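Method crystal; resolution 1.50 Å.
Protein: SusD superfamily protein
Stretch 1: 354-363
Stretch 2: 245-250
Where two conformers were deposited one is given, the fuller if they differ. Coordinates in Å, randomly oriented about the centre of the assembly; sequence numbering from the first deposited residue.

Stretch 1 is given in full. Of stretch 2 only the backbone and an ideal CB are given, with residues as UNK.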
# COMPACT_ATOMS: atom_id res chain seq x y z
N PHE A 354 -0.08 16.41 10.37
CA PHE A 354 -0.76 15.95 9.18
C PHE A 354 -1.79 14.87 9.50
O PHE A 354 -1.64 14.15 10.47
CB PHE A 354 0.28 15.41 8.20
CG PHE A 354 1.36 16.38 7.92
CD1 PHE A 354 1.06 17.56 7.24
CD2 PHE A 354 2.68 16.18 8.41
CE1 PHE A 354 2.07 18.52 7.01
CE2 PHE A 354 3.67 17.12 8.17
CZ PHE A 354 3.37 18.30 7.48
N GLY A 355 -2.82 14.78 8.66
CA GLY A 355 -3.92 13.83 8.83
C GLY A 355 -4.13 12.86 7.69
O GLY A 355 -5.14 12.19 7.65
N SER A 356 -3.19 12.80 6.74
CA SER A 356 -3.36 11.96 5.56
C SER A 356 -3.42 10.47 5.85
O SER A 356 -2.62 9.94 6.63
CB SER A 356 -2.22 12.19 4.58
OG SER A 356 -0.96 12.12 5.21
N SER A 357 -4.37 9.82 5.19
CA SER A 357 -4.51 8.37 5.26
C SER A 357 -3.47 7.73 4.34
O SER A 357 -3.10 8.30 3.30
CB SER A 357 -5.87 7.91 4.73
OG SER A 357 -6.96 8.34 5.50
N ILE A 358 -3.03 6.55 4.75
CA ILE A 358 -2.34 5.64 3.86
C ILE A 358 -3.40 5.04 2.92
O ILE A 358 -4.47 4.57 3.39
CB ILE A 358 -1.61 4.53 4.63
CG1 ILE A 358 -0.48 5.08 5.47
CG2 ILE A 358 -1.12 3.42 3.66
CD1 ILE A 358 -0.01 4.11 6.55
N VAL A 359 -3.15 5.11 1.61
CA VAL A 359 -4.03 4.51 0.62
C VAL A 359 -3.25 3.39 -0.05
O VAL A 359 -2.41 3.63 -0.92
CB VAL A 359 -4.56 5.50 -0.39
CG1 VAL A 359 -5.43 4.77 -1.45
CG2 VAL A 359 -5.33 6.67 0.33
N PHE A 360 -3.49 2.16 0.43
CA PHE A 360 -2.82 1.03 -0.16
C PHE A 360 -3.27 0.81 -1.58
O PHE A 360 -2.45 0.56 -2.45
CB PHE A 360 -2.95 -0.22 0.70
CG PHE A 360 -2.33 -1.42 0.07
CD1 PHE A 360 -0.94 -1.61 0.09
CD2 PHE A 360 -3.10 -2.35 -0.60
CE1 PHE A 360 -0.38 -2.76 -0.54
CE2 PHE A 360 -2.52 -3.46 -1.21
CZ PHE A 360 -1.18 -3.63 -1.20
N THR A 361 -4.59 0.86 -1.79
CA THR A 361 -5.16 0.68 -3.11
C THR A 361 -6.48 1.40 -3.28
O THR A 361 -7.16 1.79 -2.32
CB THR A 361 -5.30 -0.82 -3.48
OG1 THR A 361 -5.61 -0.97 -4.88
CG2 THR A 361 -6.35 -1.54 -2.63
N ARG A 362 -6.81 1.57 -4.54
CA ARG A 362 -7.96 2.26 -5.04
C ARG A 362 -8.22 1.75 -6.46
O ARG A 362 -7.38 1.05 -7.04
CB ARG A 362 -7.76 3.79 -5.00
CG ARG A 362 -6.51 4.29 -5.73
CD ARG A 362 -6.28 5.77 -5.35
NE ARG A 362 -5.08 6.37 -5.94
CZ ARG A 362 -5.04 6.99 -7.12
NH1 ARG A 362 -6.09 7.02 -7.92
NH2 ARG A 362 -3.91 7.54 -7.52
N LEU A 363 -9.36 2.14 -7.03
CA LEU A 363 -9.75 1.58 -8.34
C LEU A 363 -8.73 1.76 -9.45
O LEU A 363 -8.54 0.87 -10.28
CB LEU A 363 -11.14 2.05 -8.82
CG LEU A 363 -12.29 1.21 -8.25
CD1 LEU A 363 -13.64 1.85 -8.59
CD2 LEU A 363 -12.25 -0.23 -8.71
N UNK A 245 -10.03 15.68 0.11
CA UNK A 245 -10.22 14.64 -0.86
C UNK A 245 -9.83 13.27 -0.33
O UNK A 245 -9.85 13.01 0.88
CB UNK A 245 -9.42 14.96 -2.12
N UNK A 246 -9.41 12.41 -1.26
CA UNK A 246 -9.18 10.98 -0.96
C UNK A 246 -8.30 10.68 0.24
O UNK A 246 -8.55 9.71 0.94
CB UNK A 246 -8.55 10.31 -2.18
N UNK A 247 -7.28 11.50 0.47
CA UNK A 247 -6.34 11.28 1.55
C UNK A 247 -6.85 11.79 2.91
O UNK A 247 -6.20 11.54 3.93
CB UNK A 247 -5.01 11.96 1.21
N UNK A 248 -7.97 12.51 2.91
CA UNK A 248 -8.59 13.02 4.14
C UNK A 248 -9.52 11.92 4.69
O UNK A 248 -10.37 11.41 3.93
CB UNK A 248 -9.36 14.32 3.88
N UNK A 249 -9.36 11.58 5.98
CA UNK A 249 -10.11 10.49 6.63
C UNK A 249 -11.61 10.53 6.38
O UNK A 249 -12.22 9.52 5.99
CB UNK A 249 -9.86 10.53 8.14
N UNK A 250 -12.22 11.72 6.58
CA UNK A 250 -13.66 11.88 6.45
C UNK A 250 -14.16 12.41 5.09
O UNK A 250 -15.23 12.98 4.99
CB UNK A 250 -14.14 12.83 7.55

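Position 245 opens a type I beta turn that closes at 248, where the backbone N donates to the 245 O at 2.8 Å. Nothing of stretch 1 lies within 5.5 Å of its ideal CB, and phi/psi of -93/-152 is a conformation that glycine adopts more readily than other residues. Stretch 1 sets no demand here, so the backbone is the better guide; the residue is G245.

At 246 the CA-to-CB bond runs sideways, with the ideal CB 5.5 Å from V359 CG2. Stretch 1 offers the methyls of V359 and, further along, the aliphatic part of R362. A side chain long enough to reach them is favoured: leucine, methionine or perhaps isoleucine, while alanine would stop short. The deposited residue is L246, with chi1 t and chi2 p, and its end comes nearer than its CB. L246 CD2 lies 3.5 Å from R362 CD and 4.5 Å from V359 CG1, so the arginine meets the leucine through a methylene.

Position 247 carries the main contact. Its backbone O accepts a hydrogen bond from S357 N at 2.8 Å, nearly straight at 167°, and the CA of S356 adds a CA-H...O contact to the same 247 O at 3.3 Å. Any residue could supply that carbonyl, so the bond fixes the backbone but not the side chain. The CB points sideways, 4.4 Å from S356 CB and 5.4 Å from V359 CG2, along a flank where a long apolar group can reach the valine: phenylalanine, leucine or methionine would all be reasonable. It is F247, chi1 m, covered more by stretch 1 than any other residue of its stretch. Its CE1 packs 3.5 Å from V359 CG2, and the backbone O of S357 sits at the ring edge, near its plane.

At 248 the CB points away from stretch 1, leaving polar or aromatic choices equally open. The residue is Y248, chi1 t, whose ring makes little contact with stretch 1.

Position 249 again points sideways, with its ideal CB 4.5 Å from S357 OG and 5.0 Å from G355 O. Small residues such as serine, alanine or threonine suit these polar neighbours. It is S249, chi1 p. The backbone matters more: S249 N donates to a water at 2.9 Å, and that water donates to G355 O at 2.6 Å, bridging the stretches. The S249 CA also lies 4.0 Å from S357 OG.

Position 250 is out of reach and unconstrained by stretch 1, so many polar residues would serve; it is N250.

Stretch 2 245-250: GLFYSN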
# COMPACT_ATOMS: atom_id res chain seq x y z
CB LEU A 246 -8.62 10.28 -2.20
CG LEU A 246 -8.61 8.75 -2.17
CD1 LEU A 246 -10.04 8.19 -2.21
CD2 LEU A 246 -7.72 8.15 -3.28
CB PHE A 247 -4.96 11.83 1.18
CG PHE A 247 -4.36 11.11 0.02
CD1 PHE A 247 -3.78 9.86 0.18
CD2 PHE A 247 -4.46 11.63 -1.27
CE1 PHE A 247 -3.26 9.17 -0.92
CE2 PHE A 247 -3.95 10.94 -2.37
CZ PHE A 247 -3.37 9.70 -2.19
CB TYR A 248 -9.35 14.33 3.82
CG TYR A 248 -10.22 14.84 4.93
CD1 TYR A 248 -9.67 15.21 6.14
CD2 TYR A 248 -11.61 14.99 4.73
CE1 TYR A 248 -10.49 15.66 7.18
CE2 TYR A 248 -12.41 15.49 5.74
CZ TYR A 248 -11.86 15.81 6.94
OH TYR A 248 -12.71 16.28 7.94
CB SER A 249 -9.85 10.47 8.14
OG SER A 249 -10.12 11.74 8.71
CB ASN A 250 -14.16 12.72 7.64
CG ASN A 250 -13.99 12.00 9.00
OD1 ASN A 250 -13.95 10.76 9.07
ND2 ASN A 250 -13.91 12.77 10.06
O HOH W 1 -7.63 13.05 7.81
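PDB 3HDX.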